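Local atomic coordinates of tryptophane-5-halogenase (Microbispora sp. ATCC PTA-5024, PDB entry 5UAO), a protein that binds FAD and chlorinates tryptophan at the 5 position of its indole in the lanthipeptide NAI-107, a post-translational step of its biosynthesis. Residues 245-251 with 329-335; 341-345 with 365-369. All blocks are in the same frame, centred on the assembly; numbering follows the deposited sequence.

Interaction 1. Residues 245-251 with 329-335; sequences IPFESYA and RSGRHRE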
loop_
_atom_site.group_PDB
_atom_site.type_symbol
_atom_site.label_atom_id
_atom_site.label_comp_id
_atom_site.label_asym_id
_atom_site.label_seq_id
_atom_site.Cartn_x
_atom_site.Cartn_y
_atom_site.Cartn_z
ATOM N N ILE A 245 -14.424 19.444 14.487
ATOM C CA ILE A 245 -13.982 18.608 13.347
ATOM C C ILE A 245 -15.257 18.173 12.577
ATOM O O ILE A 245 -16.172 17.588 13.169
ATOM C CB ILE A 245 -13.158 17.391 13.808
ATOM C CG1 ILE A 245 -11.897 17.756 14.572
ATOM C CG2 ILE A 245 -12.727 16.535 12.623
ATOM C CD1 ILE A 245 -11.114 18.825 13.875
ATOM N N PRO A 246 -15.401 18.534 11.300
ATOM C CA PRO A 246 -16.674 18.190 10.703
ATOM C C PRO A 246 -16.864 16.675 10.277
ATOM O O PRO A 246 -15.918 15.944 10.223
ATOM C CB PRO A 246 -16.707 19.094 9.465
ATOM C CG PRO A 246 -15.288 19.117 9.016
ATOM C CD PRO A 246 -14.554 19.277 10.357
ATOM N N PHE A 247 -18.116 16.308 10.043
ATOM C CA PHE A 247 -18.555 14.992 9.626
ATOM C C PHE A 247 -18.664 14.854 8.087
ATOM O O PHE A 247 -19.213 15.716 7.397
ATOM C CB PHE A 247 -19.885 14.664 10.315
ATOM C CG PHE A 247 -20.347 13.209 10.106
ATOM C CD1 PHE A 247 -19.661 12.184 10.722
ATOM C CD2 PHE A 247 -21.383 12.895 9.271
ATOM C CE1 PHE A 247 -20.013 10.852 10.535
ATOM C CE2 PHE A 247 -21.787 11.567 9.066
ATOM C CZ PHE A 247 -21.092 10.543 9.708
ATOM N N GLU A 248 -18.149 13.763 7.571
ATOM C CA GLU A 248 -18.304 13.384 6.157
ATOM C C GLU A 248 -19.125 12.115 6.035
ATOM O O GLU A 248 -18.670 10.984 6.365
ATOM C CB GLU A 248 -16.974 13.177 5.503
ATOM C CG GLU A 248 -16.008 14.200 6.035
ATOM C CD GLU A 248 -14.978 14.579 5.058
ATOM O OE1 GLU A 248 -14.780 13.784 4.104
ATOM O OE2 GLU A 248 -14.364 15.645 5.289
ATOM N N SER A 249 -20.336 12.355 5.592
ATOM C CA SER A 249 -21.336 11.360 5.394
ATOM C C SER A 249 -20.989 10.383 4.281
ATOM O O SER A 249 -20.469 10.779 3.275
ATOM C CB SER A 249 -22.593 12.078 4.990
ATOM O OG SER A 249 -23.641 11.163 4.872
ATOM N N TYR A 250 -21.289 9.103 4.492
ATOM C CA TYR A 250 -21.232 8.091 3.489
ATOM C C TYR A 250 -22.624 7.723 2.899
ATOM O O TYR A 250 -22.820 6.638 2.256
ATOM C CB TYR A 250 -20.645 6.828 4.159
ATOM C CG TYR A 250 -19.182 6.856 4.540
ATOM C CD1 TYR A 250 -18.271 7.801 4.026
ATOM C CD2 TYR A 250 -18.684 5.873 5.409
ATOM C CE1 TYR A 250 -16.912 7.749 4.349
ATOM C CE2 TYR A 250 -17.371 5.814 5.714
ATOM C CZ TYR A 250 -16.469 6.754 5.208
ATOM O OH TYR A 250 -15.132 6.623 5.545
ATOM N N ALA A 251 -23.564 8.642 3.051
ATOM C CA ALA A 251 -24.946 8.389 2.760
ATOM C C ALA A 251 -25.252 8.185 1.290
ATOM O O ALA A 251 -26.228 7.573 0.974
ATOM C CB ALA A 251 -25.809 9.509 3.281
ATOM N N ARG A 329 -25.469 6.673 12.048
ATOM C CA ARG A 329 -25.190 7.297 10.767
ATOM C C ARG A 329 -23.851 6.836 10.256
ATOM O O ARG A 329 -22.927 6.544 11.028
ATOM C CB ARG A 329 -25.273 8.794 10.884
ATOM C CG ARG A 329 -24.223 9.392 11.829
ATOM C CD ARG A 329 -24.228 10.930 11.685
ATOM N NE ARG A 329 -23.217 11.531 12.536
ATOM C CZ ARG A 329 -22.951 12.832 12.585
ATOM N NH1 ARG A 329 -23.585 13.702 11.803
ATOM N NH2 ARG A 329 -22.013 13.256 13.380
ATOM N N SER A 330 -23.761 6.664 8.946
ATOM C CA SER A 330 -22.569 6.108 8.304
ATOM C C SER A 330 -21.741 7.249 7.794
ATOM O O SER A 330 -22.224 8.109 7.038
ATOM C CB SER A 330 -22.926 5.170 7.124
ATOM O OG SER A 330 -23.569 4.006 7.611
ATOM N N GLY A 331 -20.470 7.224 8.130
ATOM C CA GLY A 331 -19.578 8.318 7.776
ATOM C C GLY A 331 -18.423 8.376 8.699
ATOM O O GLY A 331 -18.315 7.578 9.602
ATOM N N ARG A 332 -17.527 9.306 8.431
ATOM C CA ARG A 332 -16.382 9.520 9.281
ATOM C C ARG A 332 -16.195 11.022 9.451
ATOM O O ARG A 332 -16.669 11.789 8.649
ATOM C CB ARG A 332 -15.125 8.896 8.717
ATOM C CG ARG A 332 -14.650 9.470 7.395
ATOM C CD ARG A 332 -13.205 9.047 7.132
ATOM N NE ARG A 332 -12.780 9.473 5.791
ATOM C CZ ARG A 332 -12.276 10.675 5.530
ATOM N NH1 ARG A 332 -12.013 11.553 6.503
ATOM N NH2 ARG A 332 -11.942 10.974 4.311
ATOM N N HIS A 333 -15.483 11.429 10.497
ATOM C CA HIS A 333 -15.007 12.786 10.627
ATOM C C HIS A 333 -13.755 13.011 9.788
ATOM O O HIS A 333 -13.117 12.062 9.340
ATOM C CB HIS A 333 -14.786 13.120 12.056
ATOM C CG HIS A 333 -16.056 13.189 12.831
ATOM N ND1 HIS A 333 -16.702 12.068 13.305
ATOM C CD2 HIS A 333 -16.821 14.240 13.167
ATOM C CE1 HIS A 333 -17.799 12.433 13.938
ATOM N NE2 HIS A 333 -17.897 13.749 13.857
ATOM N N ARG A 334 -13.471 14.282 9.506
ATOM C CA ARG A 334 -12.355 14.659 8.651
ATOM C C ARG A 334 -11.079 14.182 9.271
ATOM O O ARG A 334 -10.200 13.703 8.577
ATOM C CB ARG A 334 -12.322 16.180 8.449
ATOM C CG ARG A 334 -11.539 16.710 7.252
ATOM C CD ARG A 334 -11.667 18.224 7.174
ATOM N NE ARG A 334 -11.387 18.875 8.494
ATOM C CZ ARG A 334 -11.720 20.149 8.818
ATOM N NH1 ARG A 334 -12.321 20.950 7.932
ATOM N NH2 ARG A 334 -11.420 20.649 10.020
ATOM N N GLU A 335 -10.996 14.264 10.600
ATOM C CA GLU A 335 -9.787 13.897 11.290
ATOM C C GLU A 335 -10.174 13.130 12.531
ATOM O O GLU A 335 -11.258 13.360 13.106
ATOM C CB GLU A 335 -9.043 15.183 11.709
ATOM C CG GLU A 335 -8.860 16.244 10.611
ATOM C CD GLU A 335 -7.973 17.386 11.076
ATOM O OE1 GLU A 335 -8.480 18.213 11.840
ATOM O OE2 GLU A 335 -6.751 17.396 10.732
HETATM O O HOH W 1 -24.606 9.657 7.098
#
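Phe247 lies flat against the guanidinium of Arg329, the two planes 6° apart and Arg329 CZ 3.6 Å from the ring centroid, a cation-pi stack over one ring face. The extended Arg329 chain passes the ring in the opposite direction, its CD making a CH-pi contact over the same face. With Phe247 CG anti to the backbone N (chi1 -172°), the ring end reaches Gly331, whose CA is 3.3 Å from Phe247 CZ; a side chain on Gly331 would collide there. The Phe247 edge also meets the His333 face in a T-shaped pair, centroids 5.2 Å apart. Glu240 holds both partners, bridging to Arg329 NH2 and accepting from His333 NE2. Cutting the ring back to an alanine here would probably leave the Arg329 guanidinium without its stacking surface and open a gap beside Gly331.

The backbones form a short antiparallel ladder: Glu248 N gives to Arg332 O at 2.7 Å and Arg332 N to Glu248 O, with Tyr250 N to Ser330 O and Arg334 N to Pro246 O at either end. Ile245 tucks CG2 against the Glu335 backbone and CD1 3.4 Å from Glu335 OE1, which is salt-bridged to Arg338. On the other face, the side chains of Glu248 and Arg332 have only a long pairing of charges, OE1 to NH2 4.0 Å; the oxygen lies well off the guanidinium plane and no N-H points at it. Tyr250 lays its ring on Gly331 CA, 3.7 Å from the centroid. Thus pi contacts pack the strands together, while bonds from Arg332 and Tyr250 to Asp395 (helix 383-406), and those to Glu240 (helix 237-242), join the sheet to its helices.

Interaction 2. Residues 341-345 with 365-369; sequences VMAVG and AVQIL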
loop_
_atom_site.group_PDB
_atom_site.type_symbol
_atom_site.label_atom_id
_atom_site.label_comp_id
_atom_site.label_asym_id
_atom_site.label_seq_id
_atom_site.Cartn_x
_atom_site.Cartn_y
_atom_site.Cartn_z
ATOM N N VAL A 341 -6.316 15.571 21.593
ATOM C CA VAL A 341 -7.493 14.726 21.532
ATOM C C VAL A 341 -7.356 13.733 20.397
ATOM O O VAL A 341 -7.057 14.139 19.282
ATOM C CB VAL A 341 -8.724 15.603 21.269
ATOM C CG1 VAL A 341 -9.929 14.729 21.032
ATOM C CG2 VAL A 341 -8.956 16.531 22.455
ATOM N N MET A 342 -7.529 12.454 20.689
ATOM C CA MET A 342 -7.778 11.469 19.621
ATOM C C MET A 342 -9.127 10.788 19.841
ATOM O O MET A 342 -9.476 10.438 20.934
ATOM C CB MET A 342 -6.686 10.431 19.541
ATOM C CG MET A 342 -7.125 9.390 18.467
ATOM S SD MET A 342 -5.757 8.712 17.662
ATOM C CE MET A 342 -6.442 7.394 16.623
ATOM N N ALA A 343 -9.886 10.599 18.780
ATOM C CA ALA A 343 -11.135 9.867 18.862
ATOM C C ALA A 343 -11.013 8.391 18.421
ATOM O O ALA A 343 -10.336 8.042 17.418
ATOM C CB ALA A 343 -12.201 10.563 18.039
ATOM N N VAL A 344 -11.678 7.538 19.183
ATOM C CA VAL A 344 -11.694 6.103 18.928
ATOM C C VAL A 344 -13.098 5.628 19.014
ATOM O O VAL A 344 -13.819 5.931 19.996
ATOM C CB VAL A 344 -10.816 5.293 19.960
ATOM C CG1 VAL A 344 -10.916 3.790 19.721
ATOM C CG2 VAL A 344 -9.335 5.758 19.963
ATOM N N GLY A 345 -13.486 4.820 18.023
ATOM C CA GLY A 345 -14.813 4.198 17.951
ATOM C C GLY A 345 -15.871 5.064 17.253
ATOM O O GLY A 345 -15.571 5.760 16.299
ATOM N N ALA A 365 -7.278 2.048 15.375
ATOM C CA ALA A 365 -7.124 3.370 15.995
ATOM C C ALA A 365 -6.329 3.307 17.309
ATOM O O ALA A 365 -5.454 4.152 17.563
ATOM C CB ALA A 365 -8.505 4.009 16.241
ATOM N N VAL A 366 -6.610 2.293 18.117
ATOM C CA VAL A 366 -5.846 2.070 19.368
ATOM C C VAL A 366 -4.364 1.857 19.107
ATOM O O VAL A 366 -3.507 2.417 19.819
ATOM C CB VAL A 366 -6.448 0.933 20.171
ATOM C CG1 VAL A 366 -5.611 0.540 21.383
ATOM C CG2 VAL A 366 -7.830 1.360 20.697
ATOM N N GLN A 367 -4.038 1.059 18.100
ATOM C CA GLN A 367 -2.600 0.809 17.823
ATOM C C GLN A 367 -1.926 2.036 17.369
ATOM O O GLN A 367 -0.775 2.285 17.677
ATOM C CB GLN A 367 -2.378 -0.329 16.801
ATOM C CG GLN A 367 -2.616 -1.632 17.411
ATOM C CD GLN A 367 -2.378 -2.732 16.426
ATOM O OE1 GLN A 367 -3.325 -3.281 15.812
ATOM N NE2 GLN A 367 -1.121 -3.009 16.207
ATOM N N ILE A 368 -2.627 2.827 16.577
ATOM C CA ILE A 368 -2.124 4.124 16.144
ATOM C C ILE A 368 -1.822 5.039 17.336
ATOM O O ILE A 368 -0.703 5.587 17.468
ATOM C CB ILE A 368 -3.122 4.788 15.163
ATOM C CG1 ILE A 368 -3.136 4.020 13.830
ATOM C CG2 ILE A 368 -2.819 6.249 14.887
ATOM C CD1 ILE A 368 -4.186 4.537 12.887
ATOM N N LEU A 369 -2.790 5.176 18.214
ATOM C CA LEU A 369 -2.626 6.028 19.389
ATOM C C LEU A 369 -1.489 5.536 20.255
ATOM O O LEU A 369 -0.629 6.306 20.707
ATOM C CB LEU A 369 -3.908 6.010 20.204
ATOM C CG LEU A 369 -3.829 6.717 21.606
ATOM C CD1 LEU A 369 -3.589 8.206 21.413
ATOM C CD2 LEU A 369 -5.082 6.450 22.394
#
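Met342 and Val344 reach from the strand and its end onto helix 358-372, and the contact is almost wholly van der Waals. Among the apolar pairs, the Met342 thioether does most. CG anti to the backbone N (chi1 175°) and a bend at chi2 send the chain out to the helix, where SD passes Leu369 CB at 4.1 Å and the CE methyl touches Ala365 CB, 4.0 Å off, and Ile368 CG2. Val344 divides its branches: CG1 meets Val366 CG2 at 4.0 Å, crossing at about a right angle, while CG2 rests on Ala365 CB.

One polar atom is touched. Met342 CE comes 3.5 Å from Ala365 O, a carbonyl already engaged within the helix by Leu369 N.

Neighbouring elements pack around it: Thr44 on Val344, Val366 and Leu369, Phe227 on Met342 and Leu369, and Phe447 of the second subunit on Ile368. Strand 341-343 runs at 158° to segment 365-369 and shares its sheet with strand 31-35, which leads into helix 39-51 through a GxGxxG sequence consistent with a Rossmann-type FAD-binding fold. Gly345 touches the FAD, so apolar, non-directional packing probably helps to place the chain that meets the cofactor.

The two contacts follow one another along the chain, with centres 16 Å apart and nearest atoms about 6 Å apart, so they do not touch. Interaction 1 is only partly buried and joins strands of a small three-stranded sheet; interaction 2 is fully buried and sets a strand end of the main mixed sheet on helix 358-372. Their chemistry follows that difference: backbone hydrogen bonds, aromatic rings and charges in 245-251 with 329-335, methyl and thioether packing in 341-345 with 365-369. Both lean on helix 383-406, the first partly through the carboxylate of Asp395, the second through Ala386 and Leu390. Only interaction 2 includes a residue touching FAD.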